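Local coordinates for aminopeptidase N (Francisella tularensis subsp. tularensis, PDB 5DLL), which removes N-terminal amino acids from peptides as a zinc-dependent M1-family aminopeptidase and is probably involved in breaking down intracellular peptides, at residues 24-29 against 55-60; 59-64 against 94-99; 782-787 against 803-808. All coordinates share one frame; numbering follows the deposited sequence.

Contacts 1 and 2 are neighbours in the N-terminal beta domain, with centres about 9 Å apart, and share Asn-59 and Asn-60. They touch directly: the Tyr-26 side chain packs on Leu-62 through CB and on Val-98 through OH, and Asn-25 probably donates to the Thr-61 carbonyl. Both are partly buried. Contact 1 sets a strand start against an irregular loop through amides, a guanidinium and a ring, whereas contact 2 is an antiparallel strand pair carried mainly by backbone hydrogen bonds. Contact 3 is buried in the helical C-terminal region, its centre about 55 Å from that of contact 1, and joins two helices by apolar and aromatic side chains.

Contact 1 of 3, residues 24-29 against 55-60; sequences SNYLID and ENRENN
Arg-57 bends back over the Tyr-26 ring in an off-centre cation-pi contact, joining the loop 55-60 to the start of strand 26-36 in the beta-rich N-terminal domain of this M1 peptidase. Its CZ stands 4.5 Å from the ring centroid of Tyr-26, 33° off the normal. NH1 lies over one face, displaced toward the rim, and the guanidinium and ring planes are 69° apart. NH2 gives only a weak hydrogen bond to Tyr-26 OH. The chain of Arg-57 leaves its backbone away from the strand, and bends at chi2 and chi3 bring the guanidinium round. NH1 itself donates to Asn-56 O (2.9 Å), on a lone pair of that carbonyl, tying the charge to its own loop.

Next to this, Asn-25 ND2 donates to Asn-59 O from above the carbonyl plane, and also bonds to Thr-61 O. Asn-25 CB packs on the Asn-56 amide, whose ND2 is held by Pro-23 O. Farther out, the backbone bond of Leu-27 with Val-51 pairs the strand with 42-52, and that of Asn-25 with Asn-53 extends it past the strand ends. Ser-24 OG, anti to the backbone N (chi1 -175°), donates to Tyr-26 O at 2.7 Å, in the carbonyl plane.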
loop_
_atom_site.group_PDB
_atom_site.type_symbol
_atom_site.label_atom_id
_atom_site.label_comp_id
_atom_site.label_asym_id
_atom_site.label_seq_id
_atom_site.Cartn_x
_atom_site.Cartn_y
_atom_site.Cartn_z
ATOM N N SER A 24 -13.158 -14.497 24.760
ATOM C CA SER A 24 -12.637 -14.254 26.099
ATOM C C SER A 24 -13.714 -14.566 27.137
ATOM O O SER A 24 -14.868 -14.189 26.956
ATOM C CB SER A 24 -12.193 -12.801 26.235
ATOM O OG SER A 24 -11.589 -12.574 27.493
ATOM N N ASN A 25 -13.341 -15.264 28.208
ATOM C CA ASN A 25 -14.296 -15.590 29.274
ATOM C C ASN A 25 -14.679 -14.385 30.141
ATOM O O ASN A 25 -15.702 -14.414 30.824
ATOM C CB ASN A 25 -13.805 -16.771 30.138
ATOM C CG ASN A 25 -12.594 -16.433 30.995
ATOM O OD1 ASN A 25 -11.848 -15.498 30.711
ATOM N ND2 ASN A 25 -12.391 -17.212 32.053
ATOM N N TYR A 26 -13.864 -13.332 30.105
ATOM C CA TYR A 26 -14.186 -12.067 30.771
ATOM C C TYR A 26 -14.020 -10.899 29.802
ATOM O O TYR A 26 -13.198 -10.962 28.882
ATOM C CB TYR A 26 -13.329 -11.888 32.033
ATOM C CG TYR A 26 -13.838 -12.735 33.180
ATOM C CD1 TYR A 26 -14.807 -12.245 34.051
ATOM C CD2 TYR A 26 -13.386 -14.038 33.370
ATOM C CE1 TYR A 26 -15.300 -13.020 35.087
ATOM C CE2 TYR A 26 -13.876 -14.821 34.405
ATOM C CZ TYR A 26 -14.834 -14.307 35.260
ATOM O OH TYR A 26 -15.330 -15.067 36.293
ATOM N N LEU A 27 -14.822 -9.851 30.004
ATOM C CA LEU A 27 -14.842 -8.685 29.116
ATOM C C LEU A 27 -14.675 -7.377 29.881
ATOM O O LEU A 27 -14.956 -7.304 31.074
ATOM C CB LEU A 27 -16.150 -8.642 28.322
ATOM C CG LEU A 27 -16.272 -9.642 27.168
ATOM C CD1 LEU A 27 -17.723 -9.749 26.715
ATOM C CD2 LEU A 27 -15.362 -9.258 26.005
ATOM N N ILE A 28 -14.231 -6.344 29.168
ATOM C CA ILE A 28 -13.961 -5.035 29.756
ATOM C C ILE A 28 -14.893 -4.002 29.140
ATOM O O ILE A 28 -14.903 -3.805 27.925
ATOM C CB ILE A 28 -12.488 -4.611 29.548
ATOM C CG1 ILE A 28 -11.555 -5.716 30.067
ATOM C CG2 ILE A 28 -12.212 -3.270 30.233
ATOM C CD1 ILE A 28 -10.075 -5.418 29.942
ATOM N N ASP A 29 -15.682 -3.362 29.997
ATOM C CA ASP A 29 -16.618 -2.327 29.587
ATOM C C ASP A 29 -15.926 -0.971 29.525
ATOM O O ASP A 29 -16.099 -0.229 28.553
ATOM C CB ASP A 29 -17.802 -2.267 30.562
ATOM C CG ASP A 29 -18.752 -3.457 30.420
ATOM O OD1 ASP A 29 -18.637 -4.219 29.430
ATOM O OD2 ASP A 29 -19.630 -3.619 31.300
ATOM N N GLU A 55 -20.830 -15.725 26.746
ATOM C CA GLU A 55 -20.446 -16.626 25.655
ATOM C C GLU A 55 -19.305 -17.598 26.004
ATOM O O GLU A 55 -19.004 -18.503 25.218
ATOM C CB GLU A 55 -20.069 -15.806 24.414
ATOM C CG GLU A 55 -21.225 -15.002 23.834
ATOM C CD GLU A 55 -20.835 -14.174 22.618
ATOM O OE1 GLU A 55 -19.651 -14.212 22.209
ATOM O OE2 GLU A 55 -21.719 -13.480 22.069
ATOM N N ASN A 56 -18.667 -17.407 27.160
ATOM C CA ASN A 56 -17.630 -18.323 27.649
ATOM C C ASN A 56 -17.529 -18.300 29.179
ATOM O O ASN A 56 -16.948 -17.377 29.746
ATOM C CB ASN A 56 -16.279 -17.973 27.013
ATOM C CG ASN A 56 -15.147 -18.866 27.491
ATOM O OD1 ASN A 56 -15.357 -19.822 28.233
ATOM N ND2 ASN A 56 -13.935 -18.557 27.058
ATOM N N ARG A 57 -18.094 -19.317 29.836
ATOM C CA ARG A 57 -18.095 -19.407 31.301
ATOM C C ARG A 57 -17.589 -20.764 31.805
ATOM O O ARG A 57 -18.083 -21.282 32.809
ATOM C CB ARG A 57 -19.508 -19.164 31.852
ATOM C CG ARG A 57 -20.146 -17.836 31.470
ATOM C CD ARG A 57 -19.350 -16.619 31.930
ATOM N NE ARG A 57 -18.696 -16.796 33.228
ATOM C CZ ARG A 57 -17.386 -16.677 33.457
ATOM N NH1 ARG A 57 -16.532 -16.369 32.486
ATOM N NH2 ARG A 57 -16.921 -16.862 34.688
ATOM N N GLU A 58 -16.596 -21.331 31.123
ATOM C CA GLU A 58 -16.077 -22.656 31.494
ATOM C C GLU A 58 -15.179 -22.639 32.742
ATOM O O GLU A 58 -14.934 -23.684 33.342
ATOM C CB GLU A 58 -15.369 -23.324 30.306
ATOM C CG GLU A 58 -14.055 -22.688 29.871
ATOM C CD GLU A 58 -13.544 -23.240 28.549
ATOM O OE1 GLU A 58 -14.206 -24.127 27.967
ATOM O OE2 GLU A 58 -12.475 -22.786 28.089
ATOM N N ASN A 59 -14.692 -21.457 33.118
ATOM C CA ASN A 59 -14.013 -21.255 34.402
ATOM C C ASN A 59 -14.039 -19.784 34.818
ATOM O O ASN A 59 -14.402 -18.920 34.027
ATOM C CB ASN A 59 -12.568 -21.763 34.348
ATOM C CG ASN A 59 -11.665 -20.890 33.494
ATOM O OD1 ASN A 59 -11.424 -19.725 33.811
ATOM N ND2 ASN A 59 -11.147 -21.458 32.416
ATOM N N ASN A 60 -13.632 -19.506 36.052
ATOM C CA ASN A 60 -13.637 -18.140 36.586
ATOM C C ASN A 60 -12.233 -17.603 36.863
ATOM O O ASN A 60 -12.014 -16.872 37.833
ATOM C CB ASN A 60 -14.476 -18.089 37.862
ATOM C CG ASN A 60 -15.839 -18.726 37.683
ATOM O OD1 ASN A 60 -16.375 -18.786 36.570
ATOM N ND2 ASN A 60 -16.406 -19.210 38.779
#

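Contact 2 of 3, residues 59-64 against 94-99; sequences NNTLVL and IINNVP
The methyl CG2 of Thr-61 fits against CG2 of Ile-94, 3.4 Å away, the two side chains crossing obliquely. Thr-61 OG1 turns to Asn-96, whose side chain lies alongside and points the same way. The hydroxyl donates to Asn-96 OD1 at 2.6 Å, in the amide carbonyl plane, and the same oxygen also rests near Thr-61 CG2. Val-63 CG1 meets Ile-94 CG1 more loosely on this face, at 4.4 Å.

Strands 62-65 and 92-95 run antiparallel in a three-stranded sheet, and 62-65 is one of its outer strands. Leu-62 and Ile-95 form a hydrogen-bonded pair, with Leu-62 N to Ile-95 O at 2.7 Å and Ile-95 N to Leu-62 O at 2.9 Å; Val-63 and Ile-94 are the adjoining non-hydrogen-bonded pair.

On the buried face, the Leu-62 side chain sits against Ile-95 CD1 through CD2 and Val-98 CG1 through CB, with Leu-104 of strand 101-110 packing on Leu-62 and Ile-95, and Tyr-26 on Leu-62 and Val-98. Val-98 tucks in beside the Asn-60 carbonyl, its N reaching Asn-60 O almost straight (168°) and its CG2 3.5 Å from that oxygen. Asn-59 OD1 accepts from Thr-61 N at 2.8 Å, on a lone pair, in an Asx turn.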
loop_
_atom_site.group_PDB
_atom_site.type_symbol
_atom_site.label_atom_id
_atom_site.label_comp_id
_atom_site.label_asym_id
_atom_site.label_seq_id
_atom_site.Cartn_x
_atom_site.Cartn_y
_atom_site.Cartn_z
ATOM N N ASN A 59 -14.692 -21.457 33.118
ATOM C CA ASN A 59 -14.013 -21.255 34.402
ATOM C C ASN A 59 -14.039 -19.784 34.818
ATOM O O ASN A 59 -14.402 -18.920 34.027
ATOM C CB ASN A 59 -12.568 -21.763 34.348
ATOM C CG ASN A 59 -11.665 -20.890 33.494
ATOM O OD1 ASN A 59 -11.424 -19.725 33.811
ATOM N ND2 ASN A 59 -11.147 -21.458 32.416
ATOM N N ASN A 60 -13.632 -19.506 36.052
ATOM C CA ASN A 60 -13.637 -18.140 36.586
ATOM C C ASN A 60 -12.233 -17.603 36.863
ATOM O O ASN A 60 -12.014 -16.872 37.833
ATOM C CB ASN A 60 -14.476 -18.089 37.862
ATOM C CG ASN A 60 -15.839 -18.726 37.683
ATOM O OD1 ASN A 60 -16.375 -18.786 36.570
ATOM N ND2 ASN A 60 -16.406 -19.210 38.779
ATOM N N THR A 61 -11.287 -17.966 36.002
ATOM C CA THR A 61 -9.925 -17.481 36.106
ATOM C C THR A 61 -9.738 -16.327 35.134
ATOM O O THR A 61 -10.062 -16.449 33.955
ATOM C CB THR A 61 -8.901 -18.587 35.783
ATOM O OG1 THR A 61 -9.007 -19.641 36.751
ATOM C CG2 THR A 61 -7.476 -18.033 35.797
ATOM N N LEU A 62 -9.225 -15.211 35.637
ATOM C CA LEU A 62 -8.849 -14.082 34.799
ATOM C C LEU A 62 -7.375 -14.212 34.413
ATOM O O LEU A 62 -6.519 -14.381 35.280
ATOM C CB LEU A 62 -9.084 -12.767 35.545
ATOM C CG LEU A 62 -8.954 -11.465 34.743
ATOM C CD1 LEU A 62 -10.108 -11.306 33.758
ATOM C CD2 LEU A 62 -8.882 -10.267 35.682
ATOM N N VAL A 63 -7.089 -14.143 33.116
ATOM C CA VAL A 63 -5.719 -14.213 32.611
ATOM C C VAL A 63 -5.389 -12.921 31.858
ATOM O O VAL A 63 -5.666 -12.801 30.666
ATOM C CB VAL A 63 -5.510 -15.436 31.681
ATOM C CG1 VAL A 63 -4.060 -15.519 31.212
ATOM C CG2 VAL A 63 -5.923 -16.726 32.379
ATOM N N LEU A 64 -4.802 -11.960 32.564
ATOM C CA LEU A 64 -4.379 -10.701 31.951
ATOM C C LEU A 64 -2.997 -10.825 31.315
ATOM O O LEU A 64 -2.115 -11.475 31.863
ATOM C CB LEU A 64 -4.357 -9.582 32.993
ATOM C CG LEU A 64 -5.723 -9.206 33.567
ATOM C CD1 LEU A 64 -5.557 -8.381 34.830
ATOM C CD2 LEU A 64 -6.551 -8.452 32.541
ATOM N N ILE A 94 -2.422 -13.892 36.571
ATOM C CA ILE A 94 -3.536 -14.830 36.710
ATOM C C ILE A 94 -4.234 -14.676 38.062
ATOM O O ILE A 94 -3.584 -14.595 39.103
ATOM C CB ILE A 94 -3.048 -16.285 36.521
ATOM C CG1 ILE A 94 -2.286 -16.399 35.189
ATOM C CG2 ILE A 94 -4.216 -17.269 36.587
ATOM C CD1 ILE A 94 -1.980 -17.812 34.743
ATOM N N ILE A 95 -5.564 -14.635 38.029
ATOM C CA ILE A 95 -6.387 -14.543 39.234
ATOM C C ILE A 95 -7.535 -15.541 39.140
ATOM O O ILE A 95 -8.321 -15.492 38.195
ATOM C CB ILE A 95 -6.998 -13.138 39.413
ATOM C CG1 ILE A 95 -5.933 -12.049 39.220
ATOM C CG2 ILE A 95 -7.669 -13.027 40.781
ATOM C CD1 ILE A 95 -6.478 -10.638 39.257
ATOM N N ASN A 96 -7.636 -16.428 40.126
ATOM C CA ASN A 96 -8.704 -17.422 40.177
ATOM C C ASN A 96 -9.931 -16.955 40.963
ATOM O O ASN A 96 -9.849 -16.038 41.787
ATOM C CB ASN A 96 -8.173 -18.719 40.784
ATOM C CG ASN A 96 -7.091 -19.353 39.935
ATOM O OD1 ASN A 96 -7.272 -19.568 38.737
ATOM N ND2 ASN A 96 -5.959 -19.656 40.552
ATOM N N ASN A 97 -11.066 -17.596 40.685
ATOM C CA ASN A 97 -12.322 -17.367 41.410
ATOM C C ASN A 97 -12.705 -15.895 41.535
ATOM O O ASN A 97 -13.018 -15.418 42.627
ATOM C CB ASN A 97 -12.252 -18.014 42.794
ATOM C CG ASN A 97 -11.779 -19.449 42.736
ATOM O OD1 ASN A 97 -10.897 -19.857 43.494
ATOM N ND2 ASN A 97 -12.349 -20.221 41.819
ATOM N N VAL A 98 -12.671 -15.188 40.407
ATOM C CA VAL A 98 -13.087 -13.790 40.361
ATOM C C VAL A 98 -14.611 -13.723 40.271
ATOM O O VAL A 98 -15.239 -14.689 39.834
ATOM C CB VAL A 98 -12.454 -13.025 39.175
ATOM C CG1 VAL A 98 -10.937 -13.150 39.200
ATOM C CG2 VAL A 98 -13.009 -13.502 37.836
ATOM N N PRO A 99 -15.212 -12.589 40.685
ATOM C CA PRO A 99 -16.673 -12.428 40.611
ATOM C C PRO A 99 -17.232 -12.207 39.198
ATOM O O PRO A 99 -16.474 -12.008 38.242
ATOM C CB PRO A 99 -16.946 -11.185 41.478
ATOM C CG PRO A 99 -15.673 -10.882 42.194
ATOM C CD PRO A 99 -14.571 -11.443 41.354
#

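Contact 3 of 3, residues 782-787 against 803-808; sequences SLIGGF and AFMADT
Ile-784 reaches between Phe-804 and Met-805 with its two branches divided. CD1 sits 3.7 Å from CZ of Phe-804, and CG2 lies 3.7 Å from SD of Met-805. The contact joins helix 777-788 to helix 800-815 within the C-terminal alpha-helical region, which belongs to an ARM-repeat-like family. The two short segments run roughly antiparallel, their directions 145° apart, and their axes come no closer than 11.5 Å, so the helices meet through side chains and not backbone to backbone.

The CD1 branch of Ile-784 also meets CG2 of Thr-808, one helical turn along from Phe-804. That methyl lies over one face of the Phe-804 ring, offset toward the rim. Met-805 leaves its backbone with CG anti to N and then bends at chi2 and chi3. This hooks the thioether toward the partner helix, where it runs alongside Ile-784, the two side chains pointing opposite ways, its CE also close to Ile-784 O.

Phe-787, one turn on from Ile-784, pairs with Phe-804. Both side chains have CG anti to the backbone N, which extends them toward the partner helix. The edge of Phe-804 is directed at the face of Phe-787 in an offset T-shaped pair, with planes 88° apart and centroids 5.8 Å apart. Leu-760 of helix 759-767 packs on both rings, and Tyr-794 of the short helix 791-794 touches Phe-787 and Met-805. The nearest approach between the two phenylalanines is from CD2 of Phe-787 to CD2 of Phe-804, 4.1 Å.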
loop_
_atom_site.group_PDB
_atom_site.type_symbol
_atom_site.label_atom_id
_atom_site.label_comp_id
_atom_site.label_asym_id
_atom_site.label_seq_id
_atom_site.Cartn_x
_atom_site.Cartn_y
_atom_site.Cartn_z
ATOM N N SER A 782 17.796 4.426 -2.739
ATOM C CA SER A 782 17.952 5.325 -3.873
ATOM C C SER A 782 19.049 4.847 -4.812
ATOM O O SER A 782 18.783 4.556 -5.976
ATOM C CB SER A 782 18.272 6.742 -3.392
ATOM O OG SER A 782 17.203 7.258 -2.623
ATOM N N LEU A 783 20.275 4.759 -4.299
ATOM C CA LEU A 783 21.432 4.467 -5.140
ATOM C C LEU A 783 21.541 2.986 -5.493
ATOM O O LEU A 783 21.629 2.635 -6.672
ATOM C CB LEU A 783 22.725 4.930 -4.466
ATOM C CG LEU A 783 23.978 4.823 -5.347
ATOM C CD1 LEU A 783 23.885 5.770 -6.536
ATOM C CD2 LEU A 783 25.235 5.096 -4.537
ATOM N N ILE A 784 21.546 2.124 -4.476
ATOM C CA ILE A 784 21.780 0.695 -4.689
ATOM C C ILE A 784 20.514 -0.001 -5.196
ATOM O O ILE A 784 20.559 -0.732 -6.186
ATOM C CB ILE A 784 22.297 -0.006 -3.413
ATOM C CG1 ILE A 784 23.536 0.715 -2.845
ATOM C CG2 ILE A 784 22.602 -1.477 -3.694
ATOM C CD1 ILE A 784 24.679 0.904 -3.823
ATOM N N GLY A 785 19.390 0.232 -4.521
ATOM C CA GLY A 785 18.095 -0.296 -4.959
ATOM C C GLY A 785 17.665 0.275 -6.299
ATOM O O GLY A 785 17.006 -0.401 -7.087
ATOM N N GLY A 786 18.040 1.528 -6.550
ATOM C CA GLY A 786 17.824 2.166 -7.842
ATOM C C GLY A 786 18.650 1.557 -8.960
ATOM O O GLY A 786 18.193 1.493 -10.098
ATOM N N PHE A 787 19.866 1.113 -8.649
ATOM C CA PHE A 787 20.704 0.440 -9.639
ATOM C C PHE A 787 20.221 -0.982 -9.900
ATOM O O PHE A 787 20.295 -1.468 -11.027
ATOM C CB PHE A 787 22.173 0.417 -9.218
ATOM C CG PHE A 787 23.068 -0.240 -10.230
ATOM C CD1 PHE A 787 23.371 0.402 -11.423
ATOM C CD2 PHE A 787 23.576 -1.513 -10.010
ATOM C CE1 PHE A 787 24.179 -0.203 -12.372
ATOM C CE2 PHE A 787 24.386 -2.123 -10.952
ATOM C CZ PHE A 787 24.687 -1.468 -12.136
ATOM N N ALA A 803 28.454 -8.477 -9.279
ATOM C CA ALA A 803 29.642 -8.393 -8.428
ATOM C C ALA A 803 29.630 -7.131 -7.564
ATOM O O ALA A 803 29.995 -7.173 -6.390
ATOM C CB ALA A 803 30.906 -8.447 -9.274
ATOM N N PHE A 804 29.213 -6.014 -8.144
ATOM C CA PHE A 804 29.025 -4.785 -7.377
ATOM C C PHE A 804 27.953 -4.955 -6.297
ATOM O O PHE A 804 28.051 -4.351 -5.225
ATOM C CB PHE A 804 28.662 -3.615 -8.299
ATOM C CG PHE A 804 28.187 -2.392 -7.565
ATOM C CD1 PHE A 804 29.086 -1.579 -6.886
ATOM C CD2 PHE A 804 26.836 -2.056 -7.543
ATOM C CE1 PHE A 804 28.651 -0.454 -6.203
ATOM C CE2 PHE A 804 26.395 -0.931 -6.863
ATOM C CZ PHE A 804 27.303 -0.128 -6.193
ATOM N N MET A 805 26.939 -5.771 -6.577
ATOM C CA MET A 805 25.874 -6.025 -5.611
ATOM C C MET A 805 26.341 -6.893 -4.434
ATOM O O MET A 805 25.974 -6.625 -3.290
ATOM C CB MET A 805 24.656 -6.651 -6.298
ATOM C CG MET A 805 23.375 -6.620 -5.465
ATOM S SD MET A 805 22.828 -4.977 -4.926
ATOM C CE MET A 805 22.237 -4.259 -6.455
ATOM N N ALA A 806 27.146 -7.922 -4.704
ATOM C CA ALA A 806 27.713 -8.765 -3.635
ATOM C C ALA A 806 28.623 -7.957 -2.706
ATOM O O ALA A 806 28.577 -8.121 -1.482
ATOM C CB ALA A 806 28.479 -9.947 -4.219
ATOM N N ASP A 807 29.442 -7.088 -3.298
ATOM C CA ASP A 807 30.357 -6.236 -2.545
ATOM C C ASP A 807 29.593 -5.307 -1.614
ATOM O O ASP A 807 29.872 -5.247 -0.420
ATOM C CB ASP A 807 31.222 -5.397 -3.492
ATOM C CG ASP A 807 32.184 -6.237 -4.320
ATOM O OD1 ASP A 807 32.408 -7.425 -3.995
ATOM O OD2 ASP A 807 32.720 -5.695 -5.306
ATOM N N THR A 808 28.624 -4.590 -2.166
ATOM C CA THR A 808 27.870 -3.614 -1.387
ATOM C C THR A 808 27.104 -4.271 -0.239
ATOM O O THR A 808 27.045 -3.721 0.857
ATOM C CB THR A 808 26.904 -2.813 -2.279
ATOM O OG1 THR A 808 26.256 -3.705 -3.185
ATOM C CG2 THR A 808 27.662 -1.759 -3.077
#